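Local coordinates for neural-cadherin (Drosophila melanogaster, PDB 3UBG), which mediates calcium-dependent homophilic adhesion between cells and is seen here as a piece of its ectodomain built from successive cadherin repeats, at residues F35-D40 with I69-I74; P104-R109 with V181-Q186. All coordinates share one frame; numbering follows the deposited sequence.

Contact 1: residues F35-D40 with I69-I74; sequences FKIRDD and IDFWVI
Lys-36 and Ile-74 form an antiparallel hydrogen-bonded pair, with Lys-36 N to Ile-74 O at 2.9 Å and Ile-74 N to Lys-36 O at 2.6 Å, and the strands 35-37 and 69-74 run 144° apart. Ile-37 and Val-73 follow as the non-hydrogen-bonded pair, and beyond them Arg-38 N reaches Trp-72 O at 3.1 Å, a straight bond at the hydrogen whose donor nevertheless stands above the carbonyl plane. The apolar side of the ladder is built by Phe-35, Ile-37, Phe-71 and Val-73. Val-73 CG1 meets the edge of the Phe-35 ring, close to its plane, 3.7 Å from CD1. Ile-37 lies at about a right angle to Phe-71, its CG1 3.8 Å from CD2; CG2 takes the position between backbone N and carbonyl carbon, while CG1 is swung roughly anti to the N (chi1 -150°) and carries CD1 to the same ring atom. On the outer side Ile-74 CD1 rests against Arg-38 CB at 4.0 Å. The arginine chain crosses the indole at a slant, the guanidinium and ring planes standing 80° apart, and NH1 comes close to both CB and CD1 of Trp-72. Over the guanidinium's centre sits Asp-39 OD2, a contact of charges alone. With an alanine in place of Trp-72 the indole is gone, and the end of Arg-38 would probably be freer to turn. Strand 34-37 is an outermost strand of a four-stranded sheet in this cadherin repeat; strand 68-76 bonds on to strand 87-97, while Phe-35, Ile-37 and Phe-71 pack on Val-46 of strand 44-46, consistent with the beta sandwich of cadherin domains.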
loop_
_atom_site.group_PDB
_atom_site.type_symbol
_atom_site.label_atom_id
_atom_site.label_comp_id
_atom_site.label_asym_id
_atom_site.label_seq_id
_atom_site.Cartn_x
_atom_site.Cartn_y
_atom_site.Cartn_z
ATOM N N PHE A 35 40.493 -5.382 2.169
ATOM C CA PHE A 35 39.238 -5.414 2.894
ATOM C C PHE A 35 38.183 -6.250 2.187
ATOM O O PHE A 35 37.949 -6.122 0.986
ATOM C CB PHE A 35 38.700 -4.004 3.052
ATOM C CG PHE A 35 39.535 -3.128 3.931
ATOM C CD1 PHE A 35 39.128 -2.843 5.228
ATOM C CD2 PHE A 35 40.710 -2.577 3.463
ATOM C CE1 PHE A 35 39.871 -2.031 6.032
ATOM C CE2 PHE A 35 41.467 -1.759 4.273
ATOM C CZ PHE A 35 41.045 -1.483 5.558
ATOM N N LYS A 36 37.525 -7.094 2.951
ATOM C CA LYS A 36 36.436 -7.870 2.424
ATOM C C LYS A 36 35.280 -7.795 3.422
ATOM O O LYS A 36 35.474 -7.968 4.621
ATOM C CB LYS A 36 36.898 -9.313 2.187
ATOM C CG LYS A 36 35.937 -10.134 1.350
ATOM C CD LYS A 36 36.667 -11.143 0.465
ATOM C CE LYS A 36 37.682 -10.462 -0.455
ATOM N NZ LYS A 36 38.079 -11.330 -1.603
ATOM N N ILE A 37 34.084 -7.503 2.930
ATOM C CA ILE A 37 32.904 -7.482 3.790
ATOM C C ILE A 37 32.616 -8.919 4.221
ATOM O O ILE A 37 32.774 -9.858 3.445
ATOM C CB ILE A 37 31.680 -6.851 3.055
ATOM C CG1 ILE A 37 30.728 -6.152 4.033
ATOM C CG2 ILE A 37 30.958 -7.881 2.165
ATOM C CD1 ILE A 37 29.459 -5.567 3.348
ATOM N N ARG A 38 32.225 -9.099 5.470
ATOM C CA ARG A 38 31.952 -10.433 5.975
ATOM C C ARG A 38 30.662 -11.005 5.381
ATOM O O ARG A 38 30.587 -12.189 5.066
ATOM C CB ARG A 38 31.914 -10.423 7.503
ATOM C CG ARG A 38 30.954 -11.425 8.118
ATOM C CD ARG A 38 31.154 -11.467 9.618
ATOM N NE ARG A 38 29.924 -11.729 10.371
ATOM C CZ ARG A 38 28.972 -10.824 10.593
ATOM N NH1 ARG A 38 29.082 -9.601 10.095
ATOM N NH2 ARG A 38 27.899 -11.143 11.297
ATOM N N ASP A 39 29.647 -10.166 5.211
ATOM C CA ASP A 39 28.421 -10.622 4.561
ATOM C C ASP A 39 27.926 -9.647 3.502
ATOM O O ASP A 39 27.959 -8.435 3.690
ATOM C CB ASP A 39 27.323 -10.874 5.589
ATOM C CG ASP A 39 27.672 -11.988 6.548
ATOM O OD1 ASP A 39 28.165 -13.037 6.070
ATOM O OD2 ASP A 39 27.462 -11.811 7.773
ATOM N N ASP A 40 27.468 -10.176 2.380
ATOM C CA ASP A 40 26.871 -9.323 1.364
ATOM C C ASP A 40 25.861 -8.366 2.008
ATOM O O ASP A 40 24.971 -8.794 2.749
ATOM C CB ASP A 40 26.181 -10.162 0.292
ATOM C CG ASP A 40 25.955 -9.384 -0.983
ATOM O OD1 ASP A 40 24.781 -9.084 -1.308
ATOM O OD2 ASP A 40 26.964 -9.050 -1.648
ATOM N N ILE A 69 23.058 1.116 8.942
ATOM C CA ILE A 69 23.715 0.069 8.191
ATOM C C ILE A 69 24.885 -0.423 9.042
ATOM O O ILE A 69 25.850 0.304 9.275
ATOM C CB ILE A 69 24.175 0.564 6.847
ATOM C CG1 ILE A 69 22.959 1.087 6.066
ATOM C CG2 ILE A 69 24.901 -0.549 6.118
ATOM C CD1 ILE A 69 23.273 2.221 5.090
ATOM N N ASP A 70 24.759 -1.665 9.504
ATOM C CA ASP A 70 25.615 -2.252 10.527
ATOM C C ASP A 70 26.267 -3.499 9.951
ATOM O O ASP A 70 25.590 -4.476 9.685
ATOM C CB ASP A 70 24.740 -2.649 11.718
ATOM C CG ASP A 70 25.538 -2.998 12.969
ATOM O OD1 ASP A 70 26.726 -3.397 12.872
ATOM O OD2 ASP A 70 24.949 -2.880 14.073
ATOM N N PHE A 71 27.576 -3.481 9.745
ATOM C CA PHE A 71 28.218 -4.629 9.104
ATOM C C PHE A 71 29.638 -4.826 9.604
ATOM O O PHE A 71 30.251 -3.921 10.169
ATOM C CB PHE A 71 28.205 -4.503 7.564
ATOM C CG PHE A 71 28.903 -3.277 7.048
ATOM C CD1 PHE A 71 28.285 -2.031 7.106
ATOM C CD2 PHE A 71 30.184 -3.361 6.516
ATOM C CE1 PHE A 71 28.930 -0.890 6.643
ATOM C CE2 PHE A 71 30.845 -2.215 6.042
ATOM C CZ PHE A 71 30.221 -0.984 6.103
ATOM N N TRP A 72 30.139 -6.031 9.389
ATOM C CA TRP A 72 31.513 -6.358 9.713
ATOM C C TRP A 72 32.396 -6.402 8.470
ATOM O O TRP A 72 31.938 -6.660 7.364
ATOM C CB TRP A 72 31.570 -7.704 10.427
ATOM C CG TRP A 72 31.175 -7.595 11.844
ATOM C CD1 TRP A 72 29.911 -7.642 12.344
ATOM C CD2 TRP A 72 32.046 -7.401 12.964
ATOM N NE1 TRP A 72 29.940 -7.505 13.705
ATOM C CE2 TRP A 72 31.237 -7.357 14.114
ATOM C CE3 TRP A 72 33.432 -7.270 13.106
ATOM C CZ2 TRP A 72 31.763 -7.187 15.390
ATOM C CZ3 TRP A 72 33.953 -7.095 14.377
ATOM C CH2 TRP A 72 33.120 -7.062 15.501
ATOM N N VAL A 73 33.674 -6.146 8.665
ATOM C CA VAL A 73 34.614 -6.230 7.571
ATOM C C VAL A 73 35.820 -7.036 8.007
ATOM O O VAL A 73 36.296 -6.892 9.127
ATOM C CB VAL A 73 35.046 -4.839 7.108
ATOM C CG1 VAL A 73 36.341 -4.921 6.367
ATOM C CG2 VAL A 73 33.964 -4.231 6.236
ATOM N N ILE A 74 36.288 -7.902 7.119
ATOM C CA ILE A 74 37.462 -8.717 7.378
ATOM C C ILE A 74 38.676 -8.098 6.701
ATOM O O ILE A 74 38.644 -7.822 5.517
ATOM C CB ILE A 74 37.238 -10.155 6.891
ATOM C CG1 ILE A 74 36.006 -10.735 7.593
ATOM C CG2 ILE A 74 38.459 -11.001 7.176
ATOM C CD1 ILE A 74 35.565 -12.078 7.069
#

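Contact 2: residues P104-R109 with V181-Q186; sequences PYFINR and VKAEDQ. With CA (calcium ion), chain D.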
loop_
_atom_site.group_PDB
_atom_site.type_symbol
_atom_site.label_atom_id
_atom_site.label_comp_id
_atom_site.label_asym_id
_atom_site.label_seq_id
_atom_site.Cartn_x
_atom_site.Cartn_y
_atom_site.Cartn_z
ATOM N N PRO A 104 3.194 11.020 -0.441
ATOM C CA PRO A 104 2.021 10.576 0.325
ATOM C C PRO A 104 1.103 9.646 -0.468
ATOM O O PRO A 104 1.160 9.593 -1.693
ATOM C CB PRO A 104 1.286 11.879 0.609
ATOM C CG PRO A 104 1.649 12.755 -0.546
ATOM C CD PRO A 104 3.103 12.447 -0.794
ATOM N N TYR A 105 0.245 8.930 0.242
ATOM C CA TYR A 105 -0.650 7.979 -0.369
ATOM C C TYR A 105 -1.978 7.979 0.392
ATOM O O TYR A 105 -2.017 8.290 1.585
ATOM C CB TYR A 105 -0.022 6.580 -0.373
ATOM C CG TYR A 105 0.349 6.097 0.997
ATOM C CD1 TYR A 105 -0.520 5.292 1.727
ATOM C CD2 TYR A 105 1.550 6.461 1.577
ATOM C CE1 TYR A 105 -0.190 4.852 2.986
ATOM C CE2 TYR A 105 1.894 6.026 2.842
ATOM C CZ TYR A 105 1.025 5.215 3.544
ATOM O OH TYR A 105 1.348 4.782 4.821
ATOM N N PHE A 106 -3.066 7.645 -0.303
ATOM C CA PHE A 106 -4.385 7.633 0.327
ATOM C C PHE A 106 -4.597 6.337 1.089
ATOM O O PHE A 106 -4.198 5.262 0.631
ATOM C CB PHE A 106 -5.492 7.831 -0.708
ATOM C CG PHE A 106 -5.615 9.245 -1.221
ATOM C CD1 PHE A 106 -5.294 9.551 -2.527
ATOM C CD2 PHE A 106 -6.085 10.259 -0.399
ATOM C CE1 PHE A 106 -5.425 10.854 -3.014
ATOM C CE2 PHE A 106 -6.222 11.558 -0.869
ATOM C CZ PHE A 106 -5.876 11.858 -2.181
ATOM N N ILE A 107 -5.201 6.444 2.266
ATOM C CA ILE A 107 -5.473 5.276 3.090
ATOM C C ILE A 107 -6.971 4.948 3.106
ATOM O O ILE A 107 -7.388 3.944 3.688
ATOM C CB ILE A 107 -4.938 5.461 4.526
ATOM C CG1 ILE A 107 -5.677 6.597 5.253
ATOM C CG2 ILE A 107 -3.438 5.728 4.502
ATOM C CD1 ILE A 107 -5.299 6.731 6.716
ATOM N N ASN A 108 -7.770 5.796 2.456
ATOM C CA ASN A 108 -9.201 5.541 2.255
ATOM C C ASN A 108 -9.524 4.140 1.732
ATOM O O ASN A 108 -8.945 3.680 0.756
ATOM C CB ASN A 108 -9.792 6.558 1.272
ATOM C CG ASN A 108 -9.848 7.954 1.839
ATOM O OD1 ASN A 108 -8.926 8.763 1.643
ATOM N ND2 ASN A 108 -10.943 8.262 2.543
ATOM N N ARG A 109 -10.476 3.473 2.363
ATOM C CA ARG A 109 -10.977 2.218 1.824
ATOM C C ARG A 109 -12.493 2.190 1.978
ATOM O O ARG A 109 -13.022 2.724 2.943
ATOM C CB ARG A 109 -10.327 1.017 2.527
ATOM C CG ARG A 109 -8.810 0.895 2.340
ATOM C CD ARG A 109 -8.429 0.709 0.854
ATOM N NE ARG A 109 -7.003 0.421 0.670
ATOM C CZ ARG A 109 -6.067 1.336 0.407
ATOM N NH1 ARG A 109 -6.376 2.621 0.285
ATOM N NH2 ARG A 109 -4.807 0.965 0.259
ATOM N N VAL A 181 -9.247 14.308 -6.732
ATOM C CA VAL A 181 -8.569 14.833 -5.554
ATOM C C VAL A 181 -7.130 14.364 -5.463
ATOM O O VAL A 181 -6.729 13.403 -6.096
ATOM C CB VAL A 181 -9.279 14.414 -4.264
ATOM C CG1 VAL A 181 -10.679 15.034 -4.202
ATOM C CG2 VAL A 181 -9.318 12.875 -4.137
ATOM N N LYS A 182 -6.355 15.051 -4.647
ATOM C CA LYS A 182 -5.012 14.606 -4.367
ATOM C C LYS A 182 -4.561 15.135 -3.005
ATOM O O LYS A 182 -5.171 16.062 -2.453
ATOM C CB LYS A 182 -4.064 15.073 -5.472
ATOM C CG LYS A 182 -3.746 16.539 -5.431
ATOM C CD LYS A 182 -2.446 16.814 -6.178
ATOM C CE LYS A 182 -2.000 18.271 -6.023
ATOM N NZ LYS A 182 -0.701 18.515 -6.735
ATOM N N ALA A 183 -3.514 14.532 -2.449
ATOM C CA ALA A 183 -2.879 15.107 -1.275
ATOM C C ALA A 183 -1.434 15.459 -1.603
ATOM O O ALA A 183 -0.805 14.824 -2.447
ATOM C CB ALA A 183 -2.973 14.169 -0.066
ATOM N N GLU A 184 -0.929 16.499 -0.955
ATOM C CA GLU A 184 0.463 16.879 -1.086
ATOM C C GLU A 184 1.141 16.815 0.263
ATOM O O GLU A 184 0.526 17.100 1.282
ATOM C CB GLU A 184 0.586 18.309 -1.586
ATOM C CG GLU A 184 0.171 18.538 -3.015
ATOM C CD GLU A 184 0.291 19.998 -3.385
ATOM O OE1 GLU A 184 0.438 20.829 -2.453
ATOM O OE2 GLU A 184 0.234 20.312 -4.593
ATOM N N ASP A 185 2.415 16.450 0.270
ATOM C CA ASP A 185 3.235 16.673 1.447
ATOM C C ASP A 185 3.990 17.964 1.166
ATOM O O ASP A 185 4.915 17.991 0.353
ATOM C CB ASP A 185 4.188 15.501 1.705
ATOM C CG ASP A 185 5.160 15.777 2.850
ATOM O OD1 ASP A 185 5.013 16.815 3.529
ATOM O OD2 ASP A 185 6.059 14.945 3.089
ATOM N N GLN A 186 3.567 19.042 1.815
ATOM C CA GLN A 186 4.154 20.346 1.565
ATOM C C GLN A 186 5.463 20.550 2.326
ATOM O O GLN A 186 5.990 21.658 2.391
ATOM C CB GLN A 186 3.141 21.454 1.843
ATOM C CG GLN A 186 1.856 21.240 1.072
ATOM C CD GLN A 186 1.147 22.532 0.691
ATOM O OE1 GLN A 186 1.266 23.552 1.372
ATOM N NE2 GLN A 186 0.396 22.485 -0.408
HETATM CA CA CA D . 6.906 12.850 2.175
#
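Pro-104 lays its ring against the backbone at the end of strand 176-185: CG is 3.7 Å from Ala-183 O, and CD approaches Asp-185 CB at 4.1 Å. No hydrogen bond joins the two segments; carbons of Pro-104 and Phe-106 lie in van der Waals contact with backbone and side-chain atoms of the strand. Tyr-105 turns away from the strand, and the next residue along, Phe-106, makes the second touch. Although this side chain does not start out facing the strand, CG anti to its carbonyl carbon (chi1 -74°) brings the end of the ring to the Lys-182 backbone. There CZ meets Lys-182 CA at 3.6 Å, edge-on and near the ring plane, flanked by Val-181 CG2 at 4.1 Å from CZ and Ala-183 CB at 4.2 Å from CE2. Asn-108 then bonds through its side chain to Gln-131 N and Thr-129 O. Through its touch on Asp-185, Pro-104 borders an interdomain calcium site of the kind that rigidifies cadherin ectodomains: Asp-185 OD2 binds the calcium ion at 2.4 Å, with partners that include Asn-100, Glu-102 O, Asp-134, Asp-136 and Gln-196, while OD1 accepts from the backbone N of Asn-140 and Asn-187. Segment 104-109 bonds through its backbone to strand 126-133 in one sheet, whereas strand 176-185 lies between strands 195-207 and 141-148 in another; Phe-106, also touching Thr-198 and Glu-201, bridges the two sheets of the sandwich.

In the fold
The two contacts come in series along the chain, contact 1 closing before contact 2 opens, with centres 39 Å apart and nearest atoms about 21 Å apart. They share no sheet. Contact 1 joins neighbouring strands within a sheet of one cadherin repeat; contact 2 packs strand 105-106 across the core of the next repeat, beside the calcium-binding linker. Yet strands 68-76 and 176-185 hold equivalent places, each third in a mixed sheet of order 1-4-3-2, so the pair illustrates a recurring fold seen through two different kinds of contact. Contact 2 lies at the junction between the repeats, where bound calcium ions, as is usual in cadherins, rigidify the connection and help curve the full ectodomain.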